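Local coordinates for DUF115 domain-containing protein (Magnetospirillum magneticum AMB-1, PDB 5MU5), which is a Maf glycosyltransferase involved in formation of the bacterial flagellum and probably attaches sugar to flagellin, at residues 192-196 against 227-231; 385-389 against 478-482. The contacts are given in a common frame with arbitrary orientation. Numbering follows the deposited sequence.

Interaction 1 (192-196 against 227-231); sequences ARQLR and EFMRD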
loop_
_atom_site.group_PDB
_atom_site.type_symbol
_atom_site.label_atom_id
_atom_site.label_comp_id
_atom_site.label_asym_id
_atom_site.label_seq_id
_atom_site.Cartn_x
_atom_site.Cartn_y
_atom_site.Cartn_z
ATOM N N ALA A 192 3.309 -6.817 14.560
ATOM C CA ALA A 192 2.373 -6.015 13.785
ATOM C C ALA A 192 2.698 -6.065 12.314
ATOM O O ALA A 192 1.825 -6.310 11.523
ATOM C CB ALA A 192 2.347 -4.572 14.281
ATOM N N ARG A 193 3.955 -5.877 11.951
ATOM C CA ARG A 193 4.362 -5.939 10.541
ATOM C C ARG A 193 4.090 -7.282 9.879
ATOM O O ARG A 193 3.693 -7.347 8.714
ATOM C CB ARG A 193 5.862 -5.623 10.368
ATOM C CG ARG A 193 6.196 -4.152 10.508
ATOM C CD ARG A 193 7.524 -3.760 9.862
ATOM N NE ARG A 193 7.501 -2.329 9.538
ATOM C CZ ARG A 193 7.772 -1.331 10.385
ATOM N NH1 ARG A 193 8.121 -1.571 11.646
ATOM N NH2 ARG A 193 7.693 -0.072 9.960
ATOM N N GLN A 194 4.338 -8.353 10.620
ATOM C CA GLN A 194 4.233 -9.710 10.072
ATOM C C GLN A 194 2.801 -10.126 9.915
ATOM O O GLN A 194 2.465 -10.796 8.954
ATOM C CB GLN A 194 4.907 -10.683 10.998
ATOM C CG GLN A 194 6.371 -10.408 11.198
ATOM C CD GLN A 194 7.168 -11.124 10.189
ATOM O OE1 GLN A 194 7.310 -10.659 9.060
ATOM N NE2 GLN A 194 7.673 -12.296 10.568
ATOM N N LEU A 195 1.966 -9.753 10.886
ATOM C CA LEU A 195 0.533 -10.019 10.818
ATOM C C LEU A 195 -0.081 -9.299 9.635
ATOM O O LEU A 195 -0.820 -9.902 8.856
ATOM C CB LEU A 195 -0.180 -9.573 12.088
ATOM C CG LEU A 195 -0.370 -10.633 13.151
ATOM C CD1 LEU A 195 -1.062 -10.012 14.358
ATOM C CD2 LEU A 195 -1.179 -11.785 12.547
ATOM N N ARG A 196 0.250 -8.017 9.498
ATOM C CA ARG A 196 -0.234 -7.220 8.369
ATOM C C ARG A 196 0.185 -7.869 7.076
ATOM O O ARG A 196 -0.609 -8.032 6.180
ATOM C CB ARG A 196 0.278 -5.769 8.424
ATOM C CG ARG A 196 -0.357 -4.943 9.533
ATOM C CD ARG A 196 -0.193 -3.445 9.325
ATOM N NE ARG A 196 1.193 -2.979 9.443
ATOM C CZ ARG A 196 1.751 -2.476 10.544
ATOM N NH1 ARG A 196 1.086 -2.399 11.681
ATOM N NH2 ARG A 196 3.010 -2.070 10.511
ATOM N N GLU A 227 -3.823 -3.698 18.194
ATOM C CA GLU A 227 -3.197 -3.081 17.054
ATOM C C GLU A 227 -3.759 -3.709 15.793
ATOM O O GLU A 227 -4.159 -3.010 14.899
ATOM C CB GLU A 227 -1.685 -3.221 17.109
ATOM C CG GLU A 227 -0.979 -2.527 15.953
ATOM C CD GLU A 227 0.523 -2.412 16.154
ATOM O OE1 GLU A 227 1.031 -2.974 17.160
ATOM O OE2 GLU A 227 1.195 -1.765 15.302
ATOM N N PHE A 228 -3.825 -5.029 15.728
ATOM C CA PHE A 228 -4.355 -5.654 14.529
ATOM C C PHE A 228 -5.807 -5.201 14.220
ATOM O O PHE A 228 -6.130 -4.919 13.076
ATOM C CB PHE A 228 -4.229 -7.167 14.608
ATOM C CG PHE A 228 -4.780 -7.865 13.407
ATOM C CD1 PHE A 228 -4.044 -7.913 12.241
ATOM C CD2 PHE A 228 -6.037 -8.449 13.438
ATOM C CE1 PHE A 228 -4.545 -8.545 11.125
ATOM C CE2 PHE A 228 -6.548 -9.084 12.321
ATOM C CZ PHE A 228 -5.799 -9.132 11.158
ATOM N N MET A 229 -6.644 -5.074 15.245
ATOM C CA MET A 229 -8.031 -4.604 15.080
ATOM C C MET A 229 -8.160 -3.216 14.482
ATOM O O MET A 229 -9.098 -2.956 13.733
ATOM C CB MET A 229 -8.766 -4.609 16.408
ATOM C CG MET A 229 -9.005 -6.003 16.940
ATOM S SD MET A 229 -9.833 -6.012 18.531
ATOM C CE MET A 229 -11.533 -5.793 17.967
ATOM N N ARG A 230 -7.253 -2.322 14.850
ATOM C CA ARG A 230 -7.176 -1.001 14.239
ATOM C C ARG A 230 -6.591 -1.087 12.818
ATOM O O ARG A 230 -7.066 -0.419 11.905
ATOM C CB ARG A 230 -6.344 -0.052 15.121
ATOM C CG ARG A 230 -7.026 0.278 16.451
ATOM C CD ARG A 230 -6.284 1.341 17.249
ATOM N NE ARG A 230 -4.863 1.031 17.296
ATOM C CZ ARG A 230 -4.251 0.340 18.254
ATOM N NH1 ARG A 230 -4.901 -0.112 19.323
ATOM N NH2 ARG A 230 -2.951 0.112 18.149
ATOM N N ASP A 231 -5.581 -1.932 12.640
ATOM C CA ASP A 231 -4.890 -2.122 11.349
ATOM C C ASP A 231 -5.706 -2.845 10.266
ATOM O O ASP A 231 -5.455 -2.658 9.071
ATOM C CB ASP A 231 -3.624 -2.997 11.525
ATOM C CG ASP A 231 -2.444 -2.274 12.181
ATOM O OD1 ASP A 231 -2.480 -1.034 12.345
ATOM O OD2 ASP A 231 -1.454 -2.988 12.506
HETATM O O HOH W 1 -1.087 -5.612 12.979
#
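A salt-bridge network of Arg196, Glu227 and Asp231 ties together two helices of the Maf N-terminal domain; the axes of segments 192-196 and 227-231 approach to 10.5 Å, N-to-C directions 45° apart. Arg196 leaves its helix sideways, and its guanidinium swings across so that NH1 donates to Asp231 OD2 at 2.7 Å; the same NH1 sits 3.7 Å from Glu227 OE2, a long salt bridge. Glu227 and Asp231 are one helical turn apart, so both carboxylates can reach the edge of one guanidinium. Ala192, a turn before Arg196, is small enough for Glu227 to lie against it, CB to OE2 3.2 Å. A water donates to Asp231 OD2 (2.7 Å) and, weakly, to Ala192 O (3.3 Å). Beneath the charges, Leu195 CB packs 4.2 Å from Phe228 CD1. These two apolar side chains point down to strand 123-127, where both touch Val125; Leu195 also meets Ile183 of strand 180-183 and Phe228 meets Leu212 of strand 211-214, so helices 188-202 and 219-235 lie on the four-stranded parallel sheet.

Interaction 2 (385-389 against 478-482); sequences SLDDS and RIIGR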
loop_
_atom_site.group_PDB
_atom_site.type_symbol
_atom_site.label_atom_id
_atom_site.label_comp_id
_atom_site.label_asym_id
_atom_site.label_seq_id
_atom_site.Cartn_x
_atom_site.Cartn_y
_atom_site.Cartn_z
ATOM N N SER A 385 12.685 4.662 -12.828
ATOM C CA SER A 385 11.663 5.033 -11.850
ATOM C C SER A 385 12.336 5.607 -10.624
ATOM O O SER A 385 13.563 5.585 -10.508
ATOM C CB SER A 385 10.792 3.836 -11.439
ATOM O OG SER A 385 11.595 2.765 -11.025
ATOM N N LEU A 386 11.511 6.153 -9.742
ATOM C CA LEU A 386 11.944 6.665 -8.473
ATOM C C LEU A 386 11.163 5.974 -7.363
ATOM O O LEU A 386 10.008 5.595 -7.554
ATOM C CB LEU A 386 11.697 8.168 -8.402
ATOM C CG LEU A 386 12.451 9.014 -9.418
ATOM C CD1 LEU A 386 11.960 10.437 -9.323
ATOM C CD2 LEU A 386 13.960 8.949 -9.215
ATOM N N ASP A 387 11.843 5.787 -6.235
ATOM C CA ASP A 387 11.254 5.354 -4.986
ATOM C C ASP A 387 10.966 6.603 -4.169
ATOM O O ASP A 387 11.686 7.613 -4.285
ATOM C CB ASP A 387 12.250 4.517 -4.188
ATOM C CG ASP A 387 12.536 3.181 -4.822
ATOM O OD1 ASP A 387 11.662 2.663 -5.552
ATOM O OD2 ASP A 387 13.640 2.639 -4.576
ATOM N N ASP A 388 9.942 6.523 -3.321
ATOM C CA ASP A 388 9.566 7.621 -2.444
ATOM C C ASP A 388 9.356 8.910 -3.225
ATOM O O ASP A 388 9.678 9.989 -2.744
ATOM C CB ASP A 388 10.604 7.807 -1.315
ATOM C CG ASP A 388 10.658 6.603 -0.348
ATOM O OD1 ASP A 388 9.576 6.156 0.129
ATOM O OD2 ASP A 388 11.779 6.114 -0.048
ATOM N N SER A 389 8.812 8.795 -4.433
ATOM C CA SER A 389 8.510 9.973 -5.240
ATOM C C SER A 389 7.242 10.631 -4.738
ATOM O O SER A 389 6.970 11.778 -5.112
ATOM C CB SER A 389 8.403 9.668 -6.746
ATOM O OG SER A 389 7.299 8.854 -7.052
ATOM N N ARG A 478 13.316 9.144 4.980
ATOM C CA ARG A 478 13.673 7.828 4.509
ATOM C C ARG A 478 14.514 7.903 3.197
ATOM O O ARG A 478 15.527 7.246 3.094
ATOM C CB ARG A 478 12.397 6.974 4.346
ATOM C CG ARG A 478 12.638 5.628 3.673
ATOM C CD ARG A 478 11.404 4.712 3.648
ATOM N NE ARG A 478 10.260 5.301 2.936
ATOM C CZ ARG A 478 9.191 5.870 3.510
ATOM N NH1 ARG A 478 9.064 5.952 4.837
ATOM N NH2 ARG A 478 8.220 6.360 2.742
ATOM N N ILE A 479 14.117 8.675 2.190
ATOM C CA ILE A 479 14.930 8.689 0.956
ATOM C C ILE A 479 16.297 9.300 1.234
ATOM O O ILE A 479 17.321 8.791 0.793
ATOM C CB ILE A 479 14.216 9.367 -0.257
ATOM C CG1 ILE A 479 14.931 9.031 -1.566
ATOM C CG2 ILE A 479 14.128 10.869 -0.099
ATOM C CD1 ILE A 479 14.860 7.569 -1.938
ATOM N N ILE A 480 16.337 10.355 2.025
ATOM C CA ILE A 480 17.612 10.980 2.330
ATOM C C ILE A 480 18.522 9.999 3.050
ATOM O O ILE A 480 19.705 9.872 2.709
ATOM C CB ILE A 480 17.430 12.293 3.091
ATOM C CG1 ILE A 480 16.834 13.344 2.136
ATOM C CG2 ILE A 480 18.761 12.802 3.591
ATOM C CD1 ILE A 480 16.250 14.562 2.817
ATOM N N GLY A 481 17.964 9.283 4.026
ATOM C CA GLY A 481 18.698 8.246 4.739
ATOM C C GLY A 481 19.351 7.184 3.865
ATOM O O GLY A 481 20.447 6.760 4.138
ATOM N N ARG A 482 18.700 6.772 2.795
ATOM C CA ARG A 482 19.285 5.773 1.894
ATOM C C ARG A 482 20.545 6.242 1.133
ATOM O O ARG A 482 21.258 5.420 0.574
ATOM C CB ARG A 482 18.235 5.267 0.920
ATOM C CG ARG A 482 17.106 4.523 1.623
ATOM C CD ARG A 482 16.005 4.095 0.667
ATOM N NE ARG A 482 16.534 3.174 -0.334
ATOM C CZ ARG A 482 15.907 2.810 -1.453
ATOM N NH1 ARG A 482 14.698 3.288 -1.747
ATOM N NH2 ARG A 482 16.506 1.961 -2.290
#
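Arg478 opens the helical segment with an extended side chain that turns at its end to present two nitrogens to one carboxylate oxygen: NE and NH2 each donate to Asp388 OD1, both at 3.0 Å. This salt bridge holds a bifurcated hydrogen bond, OD1 accepting from both. Next comes Ile479, whose CD1 lies 3.9 Å from Asp387 O and 3.9 Å from Asp388 OD2. This is where the backbones come closest, with Asp388 CA 6.4 Å from Ile479 CA, and the buried isoleucine continues inward onto Thr398 and Thr399 of helix 393-404. The contact thus joins helix 467-482 to the loop that leads from helix 373-378 into helix 393-404, in the part of the chain built around the large mixed sheet. The loop is itself held to helix 393-404, Asp387 O accepting from Thr399 OG1. At Asp388 the backbone takes up left-handed helical angles (53/36), so the chain turns here while successive aspartates both point their CB at the helix. One turn on from Arg478, Arg482 projects from the same side and its NH1 donates to Asp387 OD2 at 3.1 Å, while Asp388 OD2 stays 4.4 Å from that NH1, beyond salt-bridge range.

How the interactions relate
Interaction 1 closes along the chain before interaction 2 opens, and each belongs to its own sheet: 192-196 with 227-231 on the four-stranded parallel sheet of the N-terminal domain, 385-389 with 478-482 beside the large mixed sheet to which the MptE-like region contributes. Their centres are 25 Å apart and their nearest atoms about 8 Å, without touching, so neither contact bears directly on the other. Both pair arginine with aspartate, but the first is partly buried and the second lies at the surface. A bound 1,2-ethanediol, probably from the crystallisation liquor, sits about 3 Å from the side chain of Arg482 in interaction 2.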